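PDB 4KRI: phospholethanolamine N-methyltransferase 2 from Haemonchus contortus, which probably transfers methyl groups from S-adenosylmethionine to phosphomonomethylethanolamine in nematode phosphocholine biosynthesis. Local coordinates for residues L118-D123 with L253-L258; L155-T160 with V260-V265. One frame throughout, in Å; residues are numbered along the deposited sequence.

Contact 1. Residues L118-D123 with L253-L258; sequences LTDYFD and LSTNML. With SAH (S-adenosyl-L-homocysteine), chain D.
Thr119 and Thr255 meet methyl to methyl between helix 114-124 and the first turn of helix 255-268, the two side chains crossing at a slant. Following Thr255 outward, its CB leads to two unlike branches. CG2 faces the other helix, 4.1 Å from Thr119 CG2 and 4.2 Å from Thr119 CB. A chi1 of 42° tucks OG1 back over the main chain, flanked by N and C, where it serves a polar cluster: it is hydrogen-bonded to Asp181 and to a water, the water oxygen lying 2.7 Å from Thr255 OG1. The same water donates to Asp120 OD2 at 3.0 Å and to Asn256 OD1, so the polar link between the helices runs through this water, beside the direct methyl contact; Asp120 OD1 stays 4.3 Å from Thr255 OG1 and forms its salt bridge with Arg177.

Residues 253-258 belong to the Rossmann-type methyltransferase fold, where the end of strand 247-252 turns into helix 255-268 beside the cofactor. Ser254 is the N-cap: its OG accepts from Met257 N at 3.1 Å with a nearly straight N-H...O angle of 165°, and Asp181 grips this hydroxyl as well as that of Thr255. S-adenosylhomocysteine lies against this turn. Leu253 N comes to 3.2 Å from adenine N3 of the ligand, and Met257 CG approaches ribose O3' at 3.3 Å, the methionine chain being bent at chi2 (-71°). Asp252, just before the turn, is hydrogen-bonded to the ligand, as expected of the acidic residue ending this strand in class I methyltransferases.

Contact 2. Residues L155-T160 with V260-V265; sequences LDFIWT and VALERV
Leu155, at the entry to strand 156-166, and Leu262, in the middle of helix 255-268, bring the two backbones closest, with their CA atoms 7.2 Å apart and no hydrogen bond passing between the segments. That spacing leaves the contact to apolar side chains. Leu262 is the shared partner: its CB points at the strand, and successive carbons of its side chain meet different residues. Near the base, Leu262 CB lies 4.2 Å from Leu155 CD2, a methyl that also comes to 4.2 Å from the carbonyl oxygen Leu262 O. The two leucines run alongside each other head to tail, so tip meets root instead of tip meeting tip.

Farther out, Leu262 CD1 reaches the distal end of the Phe157 ring, 3.7 Å from Phe157 CE1 and 3.8 Å from Phe157 CZ. Its second methyl is less close, with Leu262 CD2 4.1 Å from Phe157 CE1. Phe157 and Leu262 reach toward one another from the two sides of the gap. The CB of Phe157 does not itself point at the helix; with CG anti to the carbonyl carbon (chi1 -65°), the ring extends across and its far end makes the contact. Beyond the pair, Val141 packs on Phe157 and Glu143 on Leu262, both from strand 132-143, while Met112 touches Leu155.

Strand 156-166 runs antiparallel to both its neighbours, 98-105 and 132-143, and 98-105 continues in parallel into 64-70, 25-29 and 48-52. An antiparallel strand inserted between 98-105 and 132-143, which run parallel to each other, is consistent with a class I methyltransferase-like Rossmann fold in the N-terminal half, whose sheet here packs against a helix of the second, cofactor-binding methyltransferase domain.

Contact 1 and contact 2 lie with centres about 11 Å apart and share helix 255-268, using its first turn and its middle respectively. Their segments alternate along the chain: 118-123, 155-160, 253-258, 260-265, so both pairings join the N-terminal half to the methyltransferase domain. On the N-terminal side they are tied together directly, since Trp159 NE1 lies 2.8 Å from Thr119 OG1, a probable hydrogen bond, and Trp159 also packs on Phe122. Helix 255-268 is therefore met by helix 114-124 at its cofactor-side end and by a strand farther along, first through a methyl pair and a bridging water, then through purely apolar contacts. Both thus lie in the interface between these two regions.

Contact 1. Residues L118-D123 with L253-L258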
loop_
_atom_site.group_PDB
_atom_site.type_symbol
_atom_site.label_atom_id
_atom_site.label_comp_id
_atom_site.label_asym_id
_atom_site.label_seq_id
_atom_site.Cartn_x
_atom_site.Cartn_y
_atom_site.Cartn_z
ATOM N N LEU A 118 6.489 6.571 11.940
ATOM C CA LEU A 118 7.890 6.269 11.673
ATOM C C LEU A 118 8.194 6.428 10.186
ATOM O O LEU A 118 9.215 7.024 9.809
ATOM C CB LEU A 118 8.231 4.858 12.148
ATOM C CG LEU A 118 8.473 4.717 13.646
ATOM C CD1 LEU A 118 8.705 3.257 13.970
ATOM C CD2 LEU A 118 9.681 5.554 14.063
ATOM N N THR A 119 7.298 5.926 9.339
ATOM C CA THR A 119 7.496 6.019 7.897
ATOM C C THR A 119 7.594 7.475 7.468
ATOM O O THR A 119 8.485 7.847 6.691
ATOM C CB THR A 119 6.362 5.311 7.140
ATOM O OG1 THR A 119 6.271 3.960 7.610
ATOM C CG2 THR A 119 6.631 5.304 5.640
ATOM N N ASP A 120 6.703 8.311 7.990
ATOM C CA ASP A 120 6.752 9.734 7.665
ATOM C C ASP A 120 8.044 10.368 8.174
ATOM O O ASP A 120 8.646 11.197 7.497
ATOM C CB ASP A 120 5.541 10.469 8.248
ATOM C CG ASP A 120 4.261 10.199 7.475
ATOM O OD1 ASP A 120 4.340 9.766 6.303
ATOM O OD2 ASP A 120 3.168 10.437 8.041
ATOM N N TYR A 121 8.475 9.964 9.363
ATOM C CA TYR A 121 9.682 10.519 9.961
ATOM C C TYR A 121 10.908 10.223 9.093
ATOM O O TYR A 121 11.737 11.100 8.849
ATOM C CB TYR A 121 9.884 9.940 11.357
ATOM C CG TYR A 121 10.717 10.803 12.277
ATOM C CD1 TYR A 121 10.113 11.714 13.131
ATOM C CD2 TYR A 121 12.100 10.699 12.301
ATOM C CE1 TYR A 121 10.861 12.501 13.980
ATOM C CE2 TYR A 121 12.861 11.490 13.145
ATOM C CZ TYR A 121 12.234 12.389 13.982
ATOM O OH TYR A 121 12.972 13.181 14.835
ATOM N N PHE A 122 11.022 8.976 8.642
ATOM C CA PHE A 122 12.124 8.573 7.772
ATOM C C PHE A 122 12.060 9.329 6.445
ATOM O O PHE A 122 13.094 9.707 5.879
ATOM C CB PHE A 122 12.046 7.070 7.486
ATOM C CG PHE A 122 12.260 6.204 8.691
ATOM C CD1 PHE A 122 13.072 6.625 9.731
ATOM C CD2 PHE A 122 11.645 4.959 8.778
ATOM C CE1 PHE A 122 13.278 5.821 10.842
ATOM C CE2 PHE A 122 11.842 4.155 9.882
ATOM C CZ PHE A 122 12.659 4.591 10.921
ATOM N N ASP A 123 10.845 9.549 5.954
ATOM C CA ASP A 123 10.645 10.137 4.622
ATOM C C ASP A 123 10.990 11.627 4.599
ATOM O O ASP A 123 11.346 12.181 3.556
ATOM C CB ASP A 123 9.197 9.916 4.164
ATOM C CG ASP A 123 9.032 9.987 2.652
ATOM O OD1 ASP A 123 9.903 9.476 1.912
ATOM O OD2 ASP A 123 8.020 10.553 2.194
ATOM N N LEU A 253 -0.709 2.483 -0.979
ATOM C CA LEU A 253 0.352 3.466 -0.882
ATOM C C LEU A 253 0.166 4.320 0.362
ATOM O O LEU A 253 1.128 4.878 0.893
ATOM C CB LEU A 253 0.369 4.340 -2.145
ATOM C CG LEU A 253 1.549 5.311 -2.258
ATOM C CD1 LEU A 253 2.870 4.620 -1.945
ATOM C CD2 LEU A 253 1.597 5.906 -3.644
ATOM N N SER A 254 -1.072 4.412 0.840
ATOM C CA SER A 254 -1.350 5.266 1.988
ATOM C C SER A 254 -1.083 4.582 3.323
ATOM O O SER A 254 -1.717 3.575 3.638
ATOM C CB SER A 254 -2.801 5.744 1.942
ATOM O OG SER A 254 -3.169 6.339 3.182
ATOM N N THR A 255 -0.158 5.128 4.119
ATOM C CA THR A 255 0.089 4.601 5.455
ATOM C C THR A 255 -1.082 4.869 6.389
ATOM O O THR A 255 -1.321 4.090 7.310
ATOM C CB THR A 255 1.369 5.162 6.096
ATOM O OG1 THR A 255 1.456 6.567 5.836
ATOM C CG2 THR A 255 2.594 4.447 5.538
ATOM N N ASN A 256 -1.798 5.970 6.178
ATOM C CA ASN A 256 -3.019 6.221 6.944
ATOM C C ASN A 256 -4.046 5.095 6.783
ATOM O O ASN A 256 -4.629 4.633 7.768
ATOM C CB ASN A 256 -3.669 7.549 6.560
ATOM C CG ASN A 256 -2.950 8.741 7.135
ATOM O OD1 ASN A 256 -2.158 8.614 8.064
ATOM N ND2 ASN A 256 -3.250 9.927 6.599
ATOM N N MET A 257 -4.250 4.661 5.542
ATOM C CA MET A 257 -5.163 3.566 5.236
ATOM C C MET A 257 -4.677 2.259 5.838
ATOM O O MET A 257 -5.418 1.559 6.538
ATOM C CB MET A 257 -5.272 3.378 3.714
ATOM C CG MET A 257 -6.061 4.432 3.007
ATOM S SD MET A 257 -7.807 4.248 3.400
ATOM C CE MET A 257 -8.552 5.030 2.001
ATOM N N LEU A 258 -3.424 1.914 5.564
ATOM C CA LEU A 258 -2.947 0.602 5.960
ATOM C C LEU A 258 -2.763 0.492 7.472
ATOM O O LEU A 258 -2.883 -0.596 8.035
ATOM C CB LEU A 258 -1.665 0.236 5.208
ATOM C CG LEU A 258 -1.637 -1.258 4.879
ATOM C CD1 LEU A 258 -2.692 -1.568 3.838
ATOM C CD2 LEU A 258 -0.266 -1.721 4.419
HETATM N N SAH D . -10.243 -1.200 -2.168
HETATM C CA SAH D . -10.633 -0.544 -0.893
HETATM C CB SAH D . -10.034 0.916 -0.836
HETATM C CG SAH D . -10.581 1.943 -1.822
HETATM S SD SAH D . -9.758 3.560 -1.670
HETATM C C SAH D . -12.092 -0.615 -0.668
HETATM O O SAH D . -12.805 -1.238 -1.441
HETATM O OXT SAH D . -12.544 -0.248 0.404
HETATM C "C5'" SAH D . -8.404 3.604 -2.858
HETATM C "C4'" SAH D . -7.134 3.209 -2.351
HETATM O "O4'" SAH D . -6.211 3.083 -3.465
HETATM C "C3'" SAH D . -6.562 4.267 -1.488
HETATM O "O3'" SAH D . -6.347 3.730 -0.202
HETATM C "C2'" SAH D . -5.290 4.642 -2.107
HETATM O "O2'" SAH D . -4.282 4.916 -1.162
HETATM C "C1'" SAH D . -4.972 3.448 -2.946
HETATM N N9 SAH D . -3.962 3.734 -4.022
HETATM C C8 SAH D . -4.026 4.704 -4.964
HETATM N N7 SAH D . -2.967 4.573 -5.770
HETATM C C5 SAH D . -2.239 3.513 -5.359
HETATM C C6 SAH D . -1.054 2.927 -5.822
HETATM N N6 SAH D . -0.377 3.433 -6.909
HETATM N N1 SAH D . -0.585 1.847 -5.160
HETATM C C2 SAH D . -1.225 1.341 -4.101
HETATM N N3 SAH D . -2.369 1.877 -3.638
HETATM C C4 SAH D . -2.886 2.966 -4.237
HETATM O O HOH W 1 0.833 8.720 7.420
#

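Contact 2. Residues L155-T160 with V260-V265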
loop_
_atom_site.group_PDB
_atom_site.type_symbol
_atom_site.label_atom_id
_atom_site.label_comp_id
_atom_site.label_asym_id
_atom_site.label_seq_id
_atom_site.Cartn_x
_atom_site.Cartn_y
_atom_site.Cartn_z
ATOM N N LEU A 155 2.246 -6.821 13.319
ATOM C CA LEU A 155 2.892 -5.516 13.488
ATOM C C LEU A 155 4.418 -5.594 13.607
ATOM O O LEU A 155 5.055 -4.744 14.246
ATOM C CB LEU A 155 2.315 -4.793 14.705
ATOM C CG LEU A 155 0.794 -4.696 14.710
ATOM C CD1 LEU A 155 0.348 -4.125 16.054
ATOM C CD2 LEU A 155 0.294 -3.835 13.544
ATOM N N ASP A 156 5.003 -6.603 12.981
ATOM C CA ASP A 156 6.457 -6.743 12.951
ATOM C C ASP A 156 6.847 -6.250 11.555
ATOM O O ASP A 156 6.513 -6.884 10.558
ATOM C CB ASP A 156 6.822 -8.220 13.182
ATOM C CG ASP A 156 8.278 -8.426 13.530
ATOM O OD1 ASP A 156 9.055 -7.440 13.476
ATOM O OD2 ASP A 156 8.658 -9.585 13.856
ATOM N N PHE A 157 7.497 -5.089 11.469
ATOM C CA PHE A 157 7.651 -4.428 10.159
ATOM C C PHE A 157 9.072 -4.412 9.593
ATOM O O PHE A 157 10.043 -4.420 10.339
ATOM C CB PHE A 157 7.115 -3.003 10.244
ATOM C CG PHE A 157 5.642 -2.939 10.503
ATOM C CD1 PHE A 157 4.742 -3.303 9.517
ATOM C CD2 PHE A 157 5.162 -2.547 11.745
ATOM C CE1 PHE A 157 3.374 -3.242 9.741
ATOM C CE2 PHE A 157 3.797 -2.494 11.991
ATOM C CZ PHE A 157 2.900 -2.841 10.980
ATOM N N ILE A 158 9.166 -4.396 8.265
ATOM C CA ILE A 158 10.428 -4.226 7.551
ATOM C C ILE A 158 10.277 -3.021 6.640
ATOM O O ILE A 158 9.417 -3.014 5.762
ATOM C CB ILE A 158 10.730 -5.424 6.658
ATOM C CG1 ILE A 158 10.746 -6.716 7.486
ATOM C CG2 ILE A 158 12.077 -5.232 5.937
ATOM C CD1 ILE A 158 10.678 -7.974 6.627
ATOM N N TRP A 159 11.102 -2.000 6.838
ATOM C CA TRP A 159 11.122 -0.880 5.897
ATOM C C TRP A 159 12.217 -1.117 4.881
ATOM O O TRP A 159 13.312 -1.533 5.231
ATOM C CB TRP A 159 11.427 0.446 6.623
ATOM C CG TRP A 159 10.295 1.028 7.406
ATOM C CD1 TRP A 159 9.470 2.051 7.023
ATOM C CD2 TRP A 159 9.877 0.649 8.717
ATOM N NE1 TRP A 159 8.559 2.324 8.025
ATOM C CE2 TRP A 159 8.786 1.471 9.071
ATOM C CE3 TRP A 159 10.317 -0.314 9.633
ATOM C CZ2 TRP A 159 8.131 1.360 10.299
ATOM C CZ3 TRP A 159 9.665 -0.425 10.845
ATOM C CH2 TRP A 159 8.582 0.405 11.165
ATOM N N THR A 160 11.932 -0.824 3.621
ATOM C CA THR A 160 12.957 -0.818 2.584
ATOM C C THR A 160 13.073 0.626 2.128
ATOM O O THR A 160 12.106 1.176 1.613
ATOM C CB THR A 160 12.528 -1.679 1.371
ATOM O OG1 THR A 160 12.377 -3.050 1.778
ATOM C CG2 THR A 160 13.594 -1.625 0.282
ATOM N N VAL A 260 -4.853 1.356 9.587
ATOM C CA VAL A 260 -6.158 0.877 10.042
ATOM C C VAL A 260 -6.350 -0.598 9.710
ATOM O O VAL A 260 -6.776 -1.390 10.552
ATOM C CB VAL A 260 -7.296 1.682 9.411
ATOM C CG1 VAL A 260 -8.640 1.161 9.882
ATOM C CG2 VAL A 260 -7.146 3.158 9.746
ATOM N N ALA A 261 -6.025 -0.966 8.479
ATOM C CA ALA A 261 -6.116 -2.361 8.070
ATOM C C ALA A 261 -5.279 -3.262 8.983
ATOM O O ALA A 261 -5.732 -4.325 9.406
ATOM C CB ALA A 261 -5.688 -2.514 6.599
ATOM N N LEU A 262 -4.058 -2.817 9.293
ATOM C CA LEU A 262 -3.117 -3.586 10.073
ATOM C C LEU A 262 -3.578 -3.701 11.503
ATOM O O LEU A 262 -3.513 -4.784 12.075
ATOM C CB LEU A 262 -1.718 -2.957 10.006
ATOM C CG LEU A 262 -1.000 -3.209 8.681
ATOM C CD1 LEU A 262 0.080 -2.174 8.461
ATOM C CD2 LEU A 262 -0.377 -4.592 8.714
ATOM N N GLU A 263 -4.070 -2.598 12.071
ATOM C CA GLU A 263 -4.559 -2.615 13.450
ATOM C C GLU A 263 -5.677 -3.631 13.573
ATOM O O GLU A 263 -5.744 -4.400 14.543
ATOM C CB GLU A 263 -5.103 -1.236 13.825
ATOM C CG GLU A 263 -5.778 -1.185 15.183
ATOM C CD GLU A 263 -6.293 0.200 15.526
ATOM O OE1 GLU A 263 -5.990 1.156 14.779
ATOM O OE2 GLU A 263 -7.000 0.332 16.546
ATOM N N ARG A 264 -6.544 -3.642 12.569
ATOM C CA ARG A 264 -7.733 -4.480 12.623
ATOM C C ARG A 264 -7.440 -5.960 12.417
ATOM O O ARG A 264 -8.005 -6.806 13.101
ATOM C CB ARG A 264 -8.810 -3.945 11.686
ATOM C CG ARG A 264 -9.404 -2.651 12.221
ATOM C CD ARG A 264 -10.436 -2.048 11.301
ATOM N NE ARG A 264 -10.786 -0.706 11.761
ATOM C CZ ARG A 264 -11.717 0.061 11.204
ATOM N NH1 ARG A 264 -12.417 -0.379 10.169
ATOM N NH2 ARG A 264 -11.955 1.271 11.699
ATOM N N VAL A 265 -6.533 -6.287 11.509
ATOM C CA VAL A 265 -6.204 -7.695 11.346
ATOM C C VAL A 265 -5.372 -8.210 12.522
ATOM O O VAL A 265 -5.520 -9.365 12.923
ATOM C CB VAL A 265 -5.534 -8.011 9.977
ATOM C CG1 VAL A 265 -4.114 -7.462 9.933
ATOM C CG2 VAL A 265 -5.527 -9.534 9.741
#